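Local coordinates for protein lipocalin AI-4 (Rhodnius prolixus, PDB 5H9L) that binds a hydroxylated twenty-carbon fatty acid and glutathione in its lipocalin barrel, and so probably sequesters host eicosanoids such as cysteinyl leukotrienes, at residues T28-L33 / C45-T50; F78-C83 / S90-M95; L107-G112 / D121-F126. All coordinates share one frame; numbering follows the deposited sequence.

Interaction 1: T28-L33 / C45-T50. With EAH ((5S,7E,9E,11Z,14Z)-5-hydroxyicosa-7,9,11,14-tetraenoic acid), chain B.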
loop_
_atom_site.group_PDB
_atom_site.type_symbol
_atom_site.label_atom_id
_atom_site.label_comp_id
_atom_site.label_asym_id
_atom_site.label_seq_id
_atom_site.Cartn_x
_atom_site.Cartn_y
_atom_site.Cartn_z
ATOM N N THR A 28 -4.495 1.447 -11.986
ATOM C CA THR A 28 -4.480 2.352 -13.116
ATOM C C THR A 28 -4.137 3.740 -12.576
ATOM O O THR A 28 -4.438 4.049 -11.418
ATOM C CB THR A 28 -5.829 2.360 -13.855
ATOM O OG1 THR A 28 -5.695 3.051 -15.103
ATOM C CG2 THR A 28 -6.908 3.022 -13.006
ATOM N N GLY A 29 -3.461 4.543 -13.383
ATOM C CA GLY A 29 -3.140 5.912 -13.016
ATOM C C GLY A 29 -2.094 6.064 -11.923
ATOM O O GLY A 29 -1.263 5.183 -11.701
ATOM N N ASP A 30 -2.143 7.209 -11.248
ATOM C CA ASP A 30 -1.190 7.577 -10.196
ATOM C C ASP A 30 -1.860 7.573 -8.838
ATOM O O ASP A 30 -3.010 7.984 -8.716
ATOM C CB ASP A 30 -0.613 8.978 -10.431
ATOM C CG ASP A 30 0.298 9.057 -11.633
ATOM O OD1 ASP A 30 0.788 8.004 -12.084
ATOM O OD2 ASP A 30 0.526 10.184 -12.122
ATOM N N TRP A 31 -1.129 7.135 -7.822
ATOM C CA TRP A 31 -1.607 7.166 -6.444
ATOM C C TRP A 31 -0.555 7.847 -5.565
ATOM O O TRP A 31 0.596 7.400 -5.532
ATOM C CB TRP A 31 -1.853 5.754 -5.918
ATOM C CG TRP A 31 -3.111 5.064 -6.385
ATOM C CD1 TRP A 31 -3.197 4.025 -7.270
ATOM C CD2 TRP A 31 -4.452 5.326 -5.946
ATOM N NE1 TRP A 31 -4.504 3.641 -7.426
ATOM C CE2 TRP A 31 -5.294 4.412 -6.612
ATOM C CE3 TRP A 31 -5.015 6.238 -5.048
ATOM C CZ2 TRP A 31 -6.681 4.388 -6.415
ATOM C CZ3 TRP A 31 -6.383 6.221 -4.854
ATOM C CH2 TRP A 31 -7.200 5.298 -5.528
ATOM N N TYR A 32 -0.924 8.916 -4.863
ATOM C CA TYR A 32 0.002 9.573 -3.926
ATOM C C TYR A 32 -0.165 9.014 -2.528
ATOM O O TYR A 32 -1.282 8.911 -2.020
ATOM C CB TYR A 32 -0.237 11.087 -3.893
ATOM C CG TYR A 32 0.036 11.784 -5.198
ATOM C CD1 TYR A 32 -0.940 11.826 -6.192
ATOM C CD2 TYR A 32 1.262 12.404 -5.451
ATOM C CE1 TYR A 32 -0.712 12.452 -7.400
ATOM C CE2 TYR A 32 1.495 13.037 -6.677
ATOM C CZ TYR A 32 0.500 13.050 -7.631
ATOM O OH TYR A 32 0.719 13.667 -8.838
ATOM N N LEU A 33 0.942 8.679 -1.884
ATOM C CA LEU A 33 0.890 8.176 -0.514
ATOM C C LEU A 33 0.854 9.369 0.446
ATOM O O LEU A 33 1.894 9.980 0.727
ATOM C CB LEU A 33 2.093 7.266 -0.251
ATOM C CG LEU A 33 2.255 6.712 1.160
ATOM C CD1 LEU A 33 0.943 6.138 1.677
ATOM C CD2 LEU A 33 3.343 5.662 1.187
ATOM N N CYS A 45 6.925 12.737 -0.238
ATOM C CA CYS A 45 5.751 12.525 -1.076
ATOM C C CYS A 45 6.057 11.515 -2.166
ATOM O O CYS A 45 6.669 11.846 -3.191
ATOM C CB CYS A 45 5.267 13.820 -1.721
ATOM S SG CYS A 45 3.683 13.636 -2.592
ATOM N N GLU A 46 5.622 10.289 -1.935
ATOM C CA GLU A 46 5.792 9.200 -2.884
ATOM C C GLU A 46 4.608 9.121 -3.821
ATOM O O GLU A 46 3.461 8.983 -3.372
ATOM C CB GLU A 46 5.960 7.877 -2.144
ATOM C CG GLU A 46 7.239 7.787 -1.337
ATOM C CD GLU A 46 7.499 6.380 -0.797
ATOM O OE1 GLU A 46 6.547 5.581 -0.642
ATOM O OE2 GLU A 46 8.670 6.073 -0.508
ATOM N N LYS A 47 4.898 9.195 -5.111
ATOM C CA LYS A 47 3.903 9.017 -6.166
ATOM C C LYS A 47 4.083 7.651 -6.796
ATOM O O LYS A 47 5.117 7.352 -7.383
ATOM C CB LYS A 47 4.025 10.112 -7.232
ATOM C CG LYS A 47 3.019 9.953 -8.378
ATOM C CD LYS A 47 3.097 11.091 -9.392
ATOM C CE LYS A 47 4.326 10.962 -10.276
ATOM N NZ LYS A 47 4.305 11.958 -11.385
ATOM N N TYR A 48 3.071 6.810 -6.646
ATOM C CA TYR A 48 3.088 5.473 -7.207
ATOM C C TYR A 48 2.445 5.498 -8.585
ATOM O O TYR A 48 1.258 5.758 -8.724
ATOM C CB TYR A 48 2.378 4.501 -6.254
ATOM C CG TYR A 48 3.170 4.190 -5.000
ATOM C CD1 TYR A 48 3.340 5.138 -3.998
ATOM C CD2 TYR A 48 3.745 2.933 -4.811
ATOM C CE1 TYR A 48 4.080 4.854 -2.845
ATOM C CE2 TYR A 48 4.475 2.641 -3.657
ATOM C CZ TYR A 48 4.635 3.593 -2.683
ATOM O OH TYR A 48 5.368 3.309 -1.556
ATOM N N GLN A 49 3.248 5.223 -9.605
ATOM C CA GLN A 49 2.781 5.161 -10.983
ATOM C C GLN A 49 2.480 3.718 -11.352
ATOM O O GLN A 49 3.305 2.828 -11.133
ATOM C CB GLN A 49 3.831 5.741 -11.921
ATOM C CG GLN A 49 4.234 7.172 -11.543
ATOM C CD GLN A 49 5.199 7.796 -12.521
ATOM O OE1 GLN A 49 6.278 8.245 -12.140
ATOM N NE2 GLN A 49 4.807 7.848 -13.787
ATOM N N THR A 50 1.301 3.476 -11.909
ATOM C CA THR A 50 0.925 2.118 -12.279
ATOM C C THR A 50 0.976 1.921 -13.787
ATOM O O THR A 50 0.771 2.866 -14.567
ATOM C CB THR A 50 -0.487 1.750 -11.806
ATOM O OG1 THR A 50 -1.452 2.482 -12.567
ATOM C CG2 THR A 50 -0.664 2.040 -10.323
HETATM O O1 EAH B . 5.267 1.408 5.284
HETATM C C1 EAH B . 5.477 0.202 5.562
HETATM O O2 EAH B . 4.977 -0.699 4.844
HETATM C C2 EAH B . 6.306 -0.152 6.779
HETATM C C3 EAH B . 7.691 -0.570 6.356
HETATM C C4 EAH B . 8.316 0.584 5.619
HETATM C C5 EAH B . 9.332 0.045 4.642
HETATM O O3 EAH B . 10.155 1.107 4.224
HETATM C C6 EAH B . 8.694 -0.451 3.525
HETATM C C7 EAH B . 8.790 -0.349 2.151
HETATM C C8 EAH B . 8.001 -1.069 1.334
HETATM C C9 EAH B . 7.739 -0.540 -0.054
HETATM C C10 EAH B . 6.988 -1.232 -0.927
HETATM C C11 EAH B . 6.550 -0.536 -2.193
HETATM C C12 EAH B . 5.760 -1.096 -3.134
HETATM C C13 EAH B . 5.198 -2.501 -3.061
HETATM C C14 EAH B . 4.079 -2.596 -2.044
HETATM C C15 EAH B . 2.842 -2.074 -2.216
HETATM C C16 EAH B . 2.407 -1.318 -3.455
HETATM C C17 EAH B . 1.183 -0.481 -3.142
HETATM C C18 EAH B . 1.003 0.622 -4.162
HETATM C C19 EAH B . -0.251 0.406 -4.980
HETATM C C20 EAH B . -0.547 1.652 -5.794
HETATM O O HOH W 1 -2.067 3.052 -15.627
HETATM O O HOH W 2 4.530 9.788 0.675
#

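Interaction 2: F78-C83 / S90-M95. With EAH ((5S,7E,9E,11Z,14Z)-5-hydroxyicosa-7,9,11,14-tetraenoic acid), chain B; GSH (glutathione), chain C.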
loop_
_atom_site.group_PDB
_atom_site.type_symbol
_atom_site.label_atom_id
_atom_site.label_comp_id
_atom_site.label_asym_id
_atom_site.label_seq_id
_atom_site.Cartn_x
_atom_site.Cartn_y
_atom_site.Cartn_z
ATOM N N PHE A 78 -4.635 -10.270 -1.469
ATOM C CA PHE A 78 -3.228 -9.922 -1.329
ATOM C C PHE A 78 -2.425 -10.047 -2.618
ATOM O O PHE A 78 -2.686 -10.905 -3.471
ATOM C CB PHE A 78 -2.578 -10.754 -0.234
ATOM C CG PHE A 78 -2.761 -10.170 1.137
ATOM C CD1 PHE A 78 -3.904 -10.445 1.872
ATOM C CD2 PHE A 78 -1.784 -9.347 1.691
ATOM C CE1 PHE A 78 -4.070 -9.900 3.139
ATOM C CE2 PHE A 78 -1.952 -8.812 2.949
ATOM C CZ PHE A 78 -3.087 -9.080 3.665
ATOM N N TYR A 79 -1.431 -9.175 -2.726
ATOM C CA TYR A 79 -0.493 -9.145 -3.831
ATOM C C TYR A 79 0.915 -9.209 -3.271
ATOM O O TYR A 79 1.182 -8.659 -2.199
ATOM C CB TYR A 79 -0.684 -7.868 -4.674
ATOM C CG TYR A 79 -1.980 -7.873 -5.431
ATOM C CD1 TYR A 79 -3.169 -7.517 -4.812
ATOM C CD2 TYR A 79 -2.022 -8.277 -6.754
ATOM C CE1 TYR A 79 -4.361 -7.558 -5.497
ATOM C CE2 TYR A 79 -3.196 -8.301 -7.447
ATOM C CZ TYR A 79 -4.361 -7.951 -6.818
ATOM O OH TYR A 79 -5.541 -7.991 -7.521
ATOM N N SER A 80 1.814 -9.854 -4.002
ATOM C CA SER A 80 3.232 -9.856 -3.689
ATOM C C SER A 80 3.928 -9.015 -4.744
ATOM O O SER A 80 3.703 -9.227 -5.936
ATOM C CB SER A 80 3.783 -11.283 -3.670
ATOM O OG SER A 80 5.197 -11.311 -3.566
ATOM N N PHE A 81 4.746 -8.057 -4.312
ATOM C CA PHE A 81 5.541 -7.255 -5.239
ATOM C C PHE A 81 7.029 -7.513 -5.091
ATOM O O PHE A 81 7.581 -7.491 -3.988
ATOM C CB PHE A 81 5.237 -5.761 -5.056
ATOM C CG PHE A 81 3.936 -5.344 -5.674
ATOM C CD1 PHE A 81 2.742 -5.455 -4.971
ATOM C CD2 PHE A 81 3.896 -4.899 -6.981
ATOM C CE1 PHE A 81 1.527 -5.093 -5.570
ATOM C CE2 PHE A 81 2.687 -4.545 -7.583
ATOM C CZ PHE A 81 1.508 -4.645 -6.880
ATOM N N GLN A 82 7.680 -7.772 -6.216
ATOM C CA GLN A 82 9.125 -7.897 -6.263
ATOM C C GLN A 82 9.676 -6.580 -6.781
ATOM O O GLN A 82 9.351 -6.171 -7.896
ATOM C CB GLN A 82 9.533 -9.068 -7.158
ATOM C CG GLN A 82 11.005 -9.417 -7.090
ATOM C CD GLN A 82 11.442 -9.801 -5.690
ATOM O OE1 GLN A 82 12.550 -9.477 -5.262
ATOM N NE2 GLN A 82 10.566 -10.488 -4.963
ATOM N N CYS A 83 10.499 -5.927 -5.966
ATOM C CA CYS A 83 10.940 -4.559 -6.237
ATOM C C CYS A 83 12.453 -4.460 -6.361
ATOM O O CYS A 83 13.196 -5.179 -5.684
ATOM C CB CYS A 83 10.470 -3.606 -5.140
ATOM S SG CYS A 83 8.675 -3.532 -4.895
ATOM N N SER A 90 17.168 -5.158 -3.846
ATOM C CA SER A 90 15.926 -5.819 -4.209
ATOM C C SER A 90 15.198 -6.270 -2.955
ATOM O O SER A 90 15.826 -6.621 -1.956
ATOM C CB SER A 90 16.184 -7.010 -5.130
ATOM O OG SER A 90 16.896 -8.032 -4.456
ATOM N N PHE A 91 13.874 -6.269 -3.011
ATOM C CA PHE A 91 13.084 -6.712 -1.871
ATOM C C PHE A 91 11.700 -7.163 -2.293
ATOM O O PHE A 91 11.254 -6.883 -3.401
ATOM C CB PHE A 91 12.992 -5.602 -0.812
ATOM C CG PHE A 91 12.271 -4.363 -1.270
ATOM C CD1 PHE A 91 12.950 -3.353 -1.931
ATOM C CD2 PHE A 91 10.919 -4.208 -1.012
ATOM C CE1 PHE A 91 12.292 -2.211 -2.331
ATOM C CE2 PHE A 91 10.235 -3.072 -1.418
ATOM C CZ PHE A 91 10.929 -2.069 -2.080
ATOM N N THR A 92 11.016 -7.846 -1.388
ATOM C CA THR A 92 9.649 -8.291 -1.607
ATOM C C THR A 92 8.730 -7.584 -0.610
ATOM O O THR A 92 9.093 -7.386 0.552
ATOM C CB THR A 92 9.517 -9.822 -1.445
ATOM O OG1 THR A 92 10.483 -10.472 -2.278
ATOM C CG2 THR A 92 8.121 -10.279 -1.836
ATOM N N SER A 93 7.540 -7.193 -1.057
ATOM C CA SER A 93 6.554 -6.576 -0.178
ATOM C C SER A 93 5.156 -7.086 -0.503
ATOM O O SER A 93 4.870 -7.404 -1.658
ATOM C CB SER A 93 6.599 -5.056 -0.308
ATOM O OG SER A 93 5.803 -4.418 0.683
ATOM N N TYR A 94 4.297 -7.181 0.502
ATOM C CA TYR A 94 2.944 -7.698 0.332
ATOM C C TYR A 94 1.925 -6.618 0.644
ATOM O O TYR A 94 2.128 -5.818 1.556
ATOM C CB TYR A 94 2.720 -8.900 1.246
ATOM C CG TYR A 94 3.656 -10.043 0.953
ATOM C CD1 TYR A 94 4.961 -10.048 1.451
ATOM C CD2 TYR A 94 3.259 -11.111 0.154
ATOM C CE1 TYR A 94 5.831 -11.080 1.164
ATOM C CE2 TYR A 94 4.113 -12.138 -0.130
ATOM C CZ TYR A 94 5.398 -12.125 0.378
ATOM O OH TYR A 94 6.265 -13.156 0.088
ATOM N N MET A 95 0.820 -6.590 -0.093
ATOM C CA MET A 95 -0.213 -5.600 0.167
ATOM C C MET A 95 -1.613 -6.115 -0.122
ATOM O O MET A 95 -1.792 -7.037 -0.912
ATOM C CB MET A 95 0.049 -4.340 -0.661
ATOM C CG MET A 95 0.115 -4.616 -2.168
ATOM S SD MET A 95 -0.757 -3.429 -3.179
ATOM C CE MET A 95 -2.252 -3.791 -2.318
HETATM O O1 EAH B . 5.267 1.408 5.284
HETATM C C1 EAH B . 5.477 0.202 5.562
HETATM O O2 EAH B . 4.977 -0.699 4.844
HETATM C C2 EAH B . 6.306 -0.152 6.779
HETATM C C3 EAH B . 7.691 -0.570 6.356
HETATM C C4 EAH B . 8.316 0.584 5.619
HETATM C C5 EAH B . 9.332 0.045 4.642
HETATM O O3 EAH B . 10.155 1.107 4.224
HETATM C C6 EAH B . 8.694 -0.451 3.525
HETATM C C7 EAH B . 8.790 -0.349 2.151
HETATM C C8 EAH B . 8.001 -1.069 1.334
HETATM C C9 EAH B . 7.739 -0.540 -0.054
HETATM C C10 EAH B . 6.988 -1.232 -0.927
HETATM C C11 EAH B . 6.550 -0.536 -2.193
HETATM C C12 EAH B . 5.760 -1.096 -3.134
HETATM C C13 EAH B . 5.198 -2.501 -3.061
HETATM C C14 EAH B . 4.079 -2.596 -2.044
HETATM C C15 EAH B . 2.842 -2.074 -2.216
HETATM C C16 EAH B . 2.407 -1.318 -3.455
HETATM C C17 EAH B . 1.183 -0.481 -3.142
HETATM C C18 EAH B . 1.003 0.622 -4.162
HETATM C C19 EAH B . -0.251 0.406 -4.980
HETATM C C20 EAH B . -0.547 1.652 -5.794
HETATM N N1 GSH C . 17.173 -3.787 6.539
HETATM C CA1 GSH C . 17.558 -4.664 5.504
HETATM C C1 GSH C . 18.888 -4.211 4.933
HETATM O O11 GSH C . 19.387 -3.104 5.286
HETATM O O12 GSH C . 19.499 -4.946 4.101
HETATM C CB1 GSH C . 16.520 -4.677 4.382
HETATM C CG1 GSH C . 16.287 -3.259 3.856
HETATM C CD1 GSH C . 15.272 -3.261 2.741
HETATM O OE1 GSH C . 14.937 -4.280 2.161
HETATM N N2 GSH C . 14.689 -1.995 2.355
HETATM C CA2 GSH C . 13.721 -1.988 1.277
HETATM C C2 GSH C . 14.031 -0.773 0.422
HETATM O O2 GSH C . 15.163 -0.561 0.035
HETATM C CB2 GSH C . 12.345 -1.948 1.805
HETATM S SG2 GSH C . 12.203 -0.810 3.170
HETATM N N3 GSH C . 12.993 0.135 0.073
HETATM C CA3 GSH C . 13.327 1.263 -0.735
HETATM C C3 GSH C . 12.186 2.238 -0.618
HETATM O O31 GSH C . 12.254 3.331 -1.223
HETATM O O32 GSH C . 11.188 1.942 0.080
HETATM O O HOH W 3 6.134 -13.719 -2.574
#

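Interaction 3: L107-G112 / D121-F126. With EAH ((5S,7E,9E,11Z,14Z)-5-hydroxyicosa-7,9,11,14-tetraenoic acid), chain B.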
loop_
_atom_site.group_PDB
_atom_site.type_symbol
_atom_site.label_atom_id
_atom_site.label_comp_id
_atom_site.label_asym_id
_atom_site.label_seq_id
_atom_site.Cartn_x
_atom_site.Cartn_y
_atom_site.Cartn_z
ATOM N N LEU A 107 -7.343 2.861 1.016
ATOM C CA LEU A 107 -6.695 2.452 2.252
ATOM C C LEU A 107 -6.084 1.071 2.037
ATOM O O LEU A 107 -6.818 0.118 1.706
ATOM C CB LEU A 107 -7.703 2.409 3.408
ATOM C CG LEU A 107 -7.173 1.955 4.764
ATOM C CD1 LEU A 107 -6.175 2.960 5.327
ATOM C CD2 LEU A 107 -8.334 1.702 5.733
ATOM N N LEU A 108 -4.769 0.959 2.208
ATOM C CA LEU A 108 -4.049 -0.302 1.992
ATOM C C LEU A 108 -3.375 -0.784 3.250
ATOM O O LEU A 108 -3.050 0.015 4.137
ATOM C CB LEU A 108 -2.988 -0.137 0.903
ATOM C CG LEU A 108 -3.396 -0.348 -0.555
ATOM C CD1 LEU A 108 -4.470 0.660 -0.946
ATOM C CD2 LEU A 108 -2.195 -0.243 -1.491
ATOM N N TYR A 109 -3.193 -2.097 3.333
ATOM C CA TYR A 109 -2.314 -2.704 4.312
ATOM C C TYR A 109 -1.072 -3.200 3.589
ATOM O O TYR A 109 -1.194 -3.792 2.516
ATOM C CB TYR A 109 -3.044 -3.850 5.021
ATOM C CG TYR A 109 -2.191 -4.641 5.984
ATOM C CD1 TYR A 109 -1.835 -4.127 7.223
ATOM C CD2 TYR A 109 -1.757 -5.919 5.656
ATOM C CE1 TYR A 109 -1.054 -4.861 8.104
ATOM C CE2 TYR A 109 -0.977 -6.650 6.520
ATOM C CZ TYR A 109 -0.626 -6.119 7.739
ATOM O OH TYR A 109 0.153 -6.875 8.601
ATOM N N ARG A 110 0.104 -2.998 4.173
ATOM C CA ARG A 110 1.350 -3.426 3.562
ATOM C C ARG A 110 2.176 -4.138 4.625
ATOM O O ARG A 110 2.197 -3.724 5.780
ATOM C CB ARG A 110 2.119 -2.238 2.975
ATOM C CG ARG A 110 3.384 -2.640 2.228
ATOM C CD ARG A 110 3.947 -1.535 1.350
ATOM N NE ARG A 110 4.413 -0.408 2.139
ATOM C CZ ARG A 110 4.737 0.782 1.636
ATOM N NH1 ARG A 110 4.640 1.012 0.329
ATOM N NH2 ARG A 110 5.134 1.750 2.440
ATOM N N CYS A 111 2.859 -5.211 4.245
ATOM C CA CYS A 111 3.655 -5.974 5.199
ATOM C C CYS A 111 4.800 -6.683 4.492
ATOM O O CYS A 111 4.678 -7.051 3.329
ATOM C CB CYS A 111 2.770 -6.989 5.934
ATOM S SG CYS A 111 3.534 -7.905 7.316
ATOM N N GLY A 112 5.909 -6.873 5.194
ATOM C CA GLY A 112 7.023 -7.622 4.641
ATOM C C GLY A 112 8.018 -7.948 5.732
ATOM O O GLY A 112 7.949 -7.386 6.831
ATOM N N ASP A 121 4.898 -3.831 9.240
ATOM C CA ASP A 121 3.684 -3.583 8.476
ATOM C C ASP A 121 3.193 -2.152 8.669
ATOM O O ASP A 121 3.774 -1.388 9.441
ATOM C CB ASP A 121 2.588 -4.621 8.808
ATOM C CG ASP A 121 2.059 -4.531 10.227
ATOM O OD1 ASP A 121 2.468 -3.642 11.000
ATOM O OD2 ASP A 121 1.193 -5.369 10.577
ATOM N N ASN A 122 2.138 -1.791 7.958
ATOM C CA ASN A 122 1.635 -0.418 7.998
ATOM C C ASN A 122 0.259 -0.360 7.381
ATOM O O ASN A 122 -0.086 -1.222 6.571
ATOM C CB ASN A 122 2.571 0.529 7.234
ATOM C CG ASN A 122 2.653 1.923 7.845
ATOM O OD1 ASN A 122 1.840 2.314 8.679
ATOM N ND2 ASN A 122 3.659 2.685 7.419
ATOM N N PHE A 123 -0.514 0.661 7.748
ATOM C CA PHE A 123 -1.702 1.020 6.977
ATOM C C PHE A 123 -1.418 2.329 6.268
ATOM O O PHE A 123 -0.848 3.247 6.852
ATOM C CB PHE A 123 -2.938 1.129 7.863
ATOM C CG PHE A 123 -3.472 -0.202 8.324
ATOM C CD1 PHE A 123 -2.994 -0.797 9.473
ATOM C CD2 PHE A 123 -4.473 -0.835 7.601
ATOM C CE1 PHE A 123 -3.494 -2.020 9.901
ATOM C CE2 PHE A 123 -4.975 -2.037 8.008
ATOM C CZ PHE A 123 -4.494 -2.637 9.170
ATOM N N LEU A 124 -1.817 2.387 5.004
ATOM C CA LEU A 124 -1.419 3.446 4.078
ATOM C C LEU A 124 -2.655 4.063 3.476
ATOM O O LEU A 124 -3.541 3.346 3.019
ATOM C CB LEU A 124 -0.541 2.890 2.956
ATOM C CG LEU A 124 0.677 2.052 3.366
ATOM C CD1 LEU A 124 1.362 1.466 2.132
ATOM C CD2 LEU A 124 1.649 2.868 4.170
ATOM N N LEU A 125 -2.710 5.386 3.455
ATOM C CA LEU A 125 -3.773 6.067 2.727
ATOM C C LEU A 125 -3.209 6.705 1.461
ATOM O O LEU A 125 -2.330 7.591 1.518
ATOM C CB LEU A 125 -4.451 7.123 3.595
ATOM C CG LEU A 125 -5.591 7.888 2.925
ATOM C CD1 LEU A 125 -6.736 6.959 2.565
ATOM C CD2 LEU A 125 -6.094 8.999 3.816
ATOM N N PHE A 126 -3.718 6.239 0.323
ATOM C CA PHE A 126 -3.377 6.796 -0.979
ATOM C C PHE A 126 -4.496 7.688 -1.487
ATOM O O PHE A 126 -5.688 7.450 -1.229
ATOM C CB PHE A 126 -3.112 5.678 -1.991
ATOM C CG PHE A 126 -1.876 4.872 -1.707
ATOM C CD1 PHE A 126 -1.912 3.815 -0.805
ATOM C CD2 PHE A 126 -0.680 5.164 -2.345
ATOM C CE1 PHE A 126 -0.766 3.077 -0.549
ATOM C CE2 PHE A 126 0.458 4.440 -2.085
ATOM C CZ PHE A 126 0.409 3.385 -1.208
HETATM O O1 EAH B . 5.267 1.408 5.284
HETATM C C1 EAH B . 5.477 0.202 5.562
HETATM O O2 EAH B . 4.977 -0.699 4.844
HETATM C C2 EAH B . 6.306 -0.152 6.779
HETATM C C3 EAH B . 7.691 -0.570 6.356
HETATM C C4 EAH B . 8.316 0.584 5.619
HETATM C C5 EAH B . 9.332 0.045 4.642
HETATM O O3 EAH B . 10.155 1.107 4.224
HETATM C C6 EAH B . 8.694 -0.451 3.525
HETATM C C7 EAH B . 8.790 -0.349 2.151
HETATM C C8 EAH B . 8.001 -1.069 1.334
HETATM C C9 EAH B . 7.739 -0.540 -0.054
HETATM C C10 EAH B . 6.988 -1.232 -0.927
HETATM C C11 EAH B . 6.550 -0.536 -2.193
HETATM C C12 EAH B . 5.760 -1.096 -3.134
HETATM C C13 EAH B . 5.198 -2.501 -3.061
HETATM C C14 EAH B . 4.079 -2.596 -2.044
HETATM C C15 EAH B . 2.842 -2.074 -2.216
HETATM C C16 EAH B . 2.407 -1.318 -3.455
HETATM C C17 EAH B . 1.183 -0.481 -3.142
HETATM C C18 EAH B . 1.003 0.622 -4.162
HETATM C C19 EAH B . -0.251 0.406 -4.980
HETATM C C20 EAH B . -0.547 1.652 -5.794
#

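Interaction 1: T28-L33 / C45-T50
The carbonyl oxygen of Gly29 takes two bonds from a single residue, Thr50. The backbone N of Thr50 donates to it, while Thr50 OG1 donates to Gly29 O at 2.8 Å, in the carbonyl plane and on a lone pair. This second bond depends on OG1 standing between the backbone N and carbonyl carbon of its own residue (chi1 70°). A water closes the same end, accepting from Gly29 N and donating to Thr50 O. Further along, Trp31 and Tyr48 form an antiparallel hydrogen-bonded pair, with Tyr48 N 2.8 Å from Trp31 O. These are neighbouring strands of the lipocalin barrel, and Trp31, Leu33, Glu46 and Tyr48 occupy the face turned to the bound fatty acid. There Tyr48 OH donates to Glu46 OE1 (2.7 Å) on the syn side, although 33° out of the carboxylate plane; the same hydroxyl is hydrogen-bonded to Arg110 NH1, and Glu46 OE2 has a salt bridge to Arg44. The indole NE1 of Trp31 is satisfied by the carbonyl of Phe26, and CD1 of the same ring lies 3.9 Å from the ligand's terminal C20. On the other face Lys47 runs alongside Tyr32, its CG over one face of the ring in a CH-pi contact, 4.2 Å from the centroid. Cys45 SG, disulfide-bonded to Cys155, meets the edge of that ring at CD2. Lys47 NZ and Asp30 OD2 carry opposite charges 4.2 Å apart, too far for a salt bridge.

Interaction 2: F78-C83 / S90-M95
Phe91 is enclosed on three sides: Cys83 CB lies over one face of its ring, glutathione CB2 lies over the centre of the opposite face, and C10 of the fatty acid comes in at the edge. Cys83 CB is 3.5 Å from Phe91 CZ, and SG makes an oblique sulfur-aromatic contact with the same ring. The ring reaches this place because Phe91 CG stands between its own backbone N and carbonyl carbon (chi1 64°). At the far end of the same face Met95 crosses Phe81 obliquely, with SD 3.7 Å from Phe81 CE1 and 3.5 Å from ligand C17. Between Phe91 and Met95 on the strand, Ser93 CB and OG touch the ligand chain, its OG hydrogen-bonded to Tyr114 OH.

On the reverse face Gln82 NE2 bonds to Thr92 OG1 at 2.7 Å, and a water joins Ser80 OG to Tyr94 OH. Behind these side chains, paired backbone bonds at Tyr79–Met95, Phe81–Ser93 and Cys83–Phe91 set the register, Phe81 N lying 2.7 Å from Ser93 O. The disulfide from Cys83 to Cys67 ties the hairpin to strand 63-71. An antiparallel hairpin with one face lining a hydrophobic ligand pocket is the recurring unit of the lipocalin calyx.

Interaction 3: L107-G112 / D121-F126
Arg110 lays its guanidinium between protein and ligand: Leu124 CD1 sits over the centre of one face, 3.5 Å from Arg110 CZ, and C9 of the fatty acid covers the opposite face toward the rim. The two residues belong to adjacent antiparallel strands, a hairpin in the wall of the lipocalin barrel, and both point to the face that lines the pocket. The N-H groups at the edge of the guanidinium bind the ligand carboxylate. Arg110 NE donates to O2 at 2.8 Å and NH2 donates to O1 at 2.9 Å, the second almost straight at 176°. CG lies anti to the backbone N (chi1 -176°), and the chain bends at chi3 to turn NE and NH2 toward the acid. From the other strand Asn122 ND2 adds a third bond, 3.0 Å to O1, while its OD1 accepts from the backbone N of Asp38. One carboxylate oxygen is therefore gripped by both strands, an environment that probably favours the ionised acid. NH1 lies beside C9 and C10 of the polyene chain.

Deeper along this face, Leu108 and Phe126 cross at about a right angle, Leu108 CD2 meeting Phe126 CE1 at 3.7 Å and also touching ligand C17. The backbones are held by reciprocal bonds at Leu108–Leu124 and Arg110–Asn122.

The reverse face carries Tyr109, whose CD1 rests over the Phe123 ring toward its rim; the two planes are inclined at 53°. Cys111 on this face is linked to Cys10 by a disulfide. The Tyr109 hydroxyl is also hydrogen-bonded to the backbone N of Asn11. Asp121 has a salt bridge from OD1 to Arg37, and its other oxygen, OD2, uses the anti lone pair to receive the Tyr109 hydroxyl, OH to OD2 2.7 Å.

In the fold
The three hairpins belong to one antiparallel barrel and share one fatty acid. Interaction 3 binds its carboxylate and also follows the chain; interaction 2 borders the middle and holds glutathione at Phe91; interaction 1 reaches the methyl end as well as mid-chain carbons. Where strands 30-36 and 120-127 adjoin, Trp31 CE3 packs 3.6 Å from Phe126 CB. Separately, on the pocket face, side chains from strands 46-51 and 105-112 meet, Tyr48 OH lying 3.1 Å from Arg110 NH1. Interactions 2 and 3 adjoin through strands 90-100 and 105-112, with Tyr94 O 2.9 Å from Cys111 N. Interactions 1 and 2, nearest atoms about 8 Å apart, are spanned by the ligand, consistent with an eicosanoid-binding calyx.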